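Local coordinates for 11S globulin (PDB 5WXU), which binds the plant hormone auxin, sequestering it, and probably serves as a hexameric seed storage protein, at the interface of chains A and B. Sequence-based numbering; all coordinates share one arbitrary frame. Chains: chain A/B, 11S globulin.

The interface of chains A and B. Residues chain A 364, 366; chain B 229-230, 233, 236.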
ATOM      1  N   ARG A 364      19.428 -37.581   5.172  1.00 17.89           N
ATOM      2  CA  ARG A 364      18.683 -38.225   4.127  1.00 19.86           C
ATOM      3  C   ARG A 364      17.622 -37.195   3.736  1.00 19.93           C
ATOM      4  O   ARG A 364      16.983 -36.575   4.597  1.00 19.88           O
ATOM      5  CB  ARG A 364      18.001 -39.462   4.687  1.00 21.17           C
ATOM      6  CG  ARG A 364      17.044 -40.114   3.731  1.00 20.79           C
ATOM      7  CD  ARG A 364      16.498 -41.361   4.415  1.00 24.49           C
ATOM      8  NE  ARG A 364      15.633 -42.045   3.459  1.00 24.45           N
ATOM      9  CZ  ARG A 364      14.878 -43.090   3.767  1.00 26.83           C
ATOM     10  NH1 ARG A 364      14.858 -43.536   5.010  1.00 25.20           N
ATOM     11  NH2 ARG A 364      14.159 -43.678   2.838  1.00 25.67           N
ATOM     12  N   GLN A 366      14.137 -37.096   1.183  1.00 17.67           N
ATOM     13  CA  GLN A 366      13.193 -37.703   0.217  1.00 19.41           C
ATOM     14  C   GLN A 366      12.266 -36.642  -0.324  1.00 18.90           C
ATOM     15  O   GLN A 366      11.779 -35.802   0.437  1.00 20.15           O
ATOM     16  CB  GLN A 366      12.402 -38.879   0.818  1.00 17.96           C
ATOM     17  CG  GLN A 366      11.542 -39.600  -0.273  1.00 20.59           C
ATOM     18  CD  GLN A 366      11.120 -40.964   0.110  1.00 25.54           C
ATOM     19  OE1 GLN A 366      10.811 -41.206   1.287  1.00 22.73           O
ATOM     20  NE2 GLN A 366      11.097 -41.906  -0.888  1.00 21.90           N
TER
ATOM     21  N   LEU B 229       6.707 -41.813  -1.349  1.00 23.94           N
ATOM     22  CA  LEU B 229       7.500 -41.713  -0.143  1.00 22.52           C
ATOM     23  C   LEU B 229       7.721 -43.128   0.443  1.00 26.11           C
ATOM     24  O   LEU B 229       6.882 -44.084   0.262  1.00 27.67           O
ATOM     25  CB  LEU B 229       6.775 -40.845   0.869  1.00 24.01           C
ATOM     26  CG  LEU B 229       6.463 -39.399   0.397  1.00 27.15           C
ATOM     27  CD1 LEU B 229       5.714 -38.583   1.425  1.00 29.52           C
ATOM     28  CD2 LEU B 229       7.766 -38.691   0.034  1.00 29.25           C
ATOM     29  N   ASP B 230       8.810 -43.270   1.196  1.00 24.80           N
ATOM     30  CA  ASP B 230       9.102 -44.506   1.939  1.00 27.12           C
ATOM     31  C   ASP B 230       8.198 -44.549   3.130  1.00 24.67           C
ATOM     32  O   ASP B 230       8.236 -43.670   3.975  1.00 24.82           O
ATOM     33  CB  ASP B 230      10.569 -44.480   2.386  1.00 26.50           C
ATOM     34  CG  ASP B 230      10.984 -45.659   3.238  1.00 29.40           C
ATOM     35  OD1 ASP B 230      10.146 -46.494   3.676  1.00 28.76           O
ATOM     36  OD2 ASP B 230      12.206 -45.789   3.400  1.00 32.90           O
ATOM     37  N   PHE B 233       9.923 -44.226   6.562  1.00 23.68           N
ATOM     38  CA  PHE B 233      10.515 -42.885   6.786  1.00 23.23           C
ATOM     39  C   PHE B 233       9.402 -41.942   7.178  1.00 23.91           C
ATOM     40  O   PHE B 233       9.425 -41.334   8.258  1.00 23.49           O
ATOM     41  CB  PHE B 233      11.233 -42.481   5.502  1.00 23.91           C
ATOM     42  CG  PHE B 233      12.126 -41.241   5.617  1.00 24.38           C
ATOM     43  CD1 PHE B 233      12.644 -40.803   6.802  1.00 29.38           C
ATOM     44  CD2 PHE B 233      12.434 -40.533   4.455  1.00 26.12           C
ATOM     45  CE1 PHE B 233      13.468 -39.674   6.830  1.00 28.98           C
ATOM     46  CE2 PHE B 233      13.231 -39.401   4.489  1.00 25.03           C
ATOM     47  CZ  PHE B 233      13.771 -39.001   5.678  1.00 24.75           C
ATOM     48  N   ARG B 236       8.179 -42.898  10.672  1.00 23.72           N
ATOM     49  CA  ARG B 236       8.992 -42.423  11.787  1.00 26.03           C
ATOM     50  C   ARG B 236       8.764 -40.941  12.038  1.00 23.55           C
ATOM     51  O   ARG B 236       8.686 -40.486  13.179  1.00 24.70           O
ATOM     52  CB  ARG B 236      10.480 -42.763  11.589  1.00 27.81           C
ATOM     53  CG  ARG B 236      10.749 -44.201  12.086  1.00 36.48           C
ATOM     54  CD  ARG B 236      11.943 -44.935  11.441  1.00 45.35           C
ATOM     55  NE  ARG B 236      13.126 -44.074  11.261  1.00 53.15           N
ATOM     56  CZ  ARG B 236      13.731 -43.775  10.092  1.00 57.67           C
ATOM     57  NH1 ARG B 236      13.320 -44.269   8.913  1.00 50.09           N
ATOM     58  NH2 ARG B 236      14.791 -42.974  10.106  1.00 55.95           N
TER
HETATM   59  O   HOH W   1      13.284 -45.723   6.437  1.00 41.06           O
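A:Arg364 lays its guanidinium flat against the ring of B:Phe233, a face-to-face stack at the subunit interface of the hexameric 11S globulin, where strand 362-368 of a cupin domain meets the start of helix 231-238. The two planes lie 5° apart, with CD2 of B:Phe233 3.6 Å from CZ of A:Arg364 at the centre of the guanidinium. The arginine runs extended, CG anti to the backbone N (chi1 172°), and antiparallel to the phenylalanine side chain, which brings methylene CD of A:Arg364 over the same ring face, 4.0 Å from the centroid of the B:Phe233 ring. While its face is used for stacking, the edge of the guanidinium is used for charge: NH2 of A:Arg364 forms a nearly straight salt-bridging hydrogen bond of 2.9 Å to carboxylate OD2 of B:Asp230. The oxygen lies in the guanidinium plane and offers its anti lone pair, although the carboxylate itself is turned well out of that plane. NH1, on the same group, reaches that oxygen through a water. Stack and in-plane bonds together fix the rotation of the guanidinium, and the aspartate probably offsets the nearby like charge of B:Arg236. A methionine in place of A:Arg364 would probably leave the carboxylate of B:Asp230 without its charged mate and the bridging water less firmly held. Alongside, A:Gln366 sets CB at the edge of the phenylalanine ring and CG against CD2 of B:Leu229, 3.9 Å away. Its extended chain ends in an amide, and OE1 of A:Gln366 accepts a hydrogen bond from the backbone N of B:Asp230 at 2.9 Å, the donor tilted 30° from the carbonyl plane.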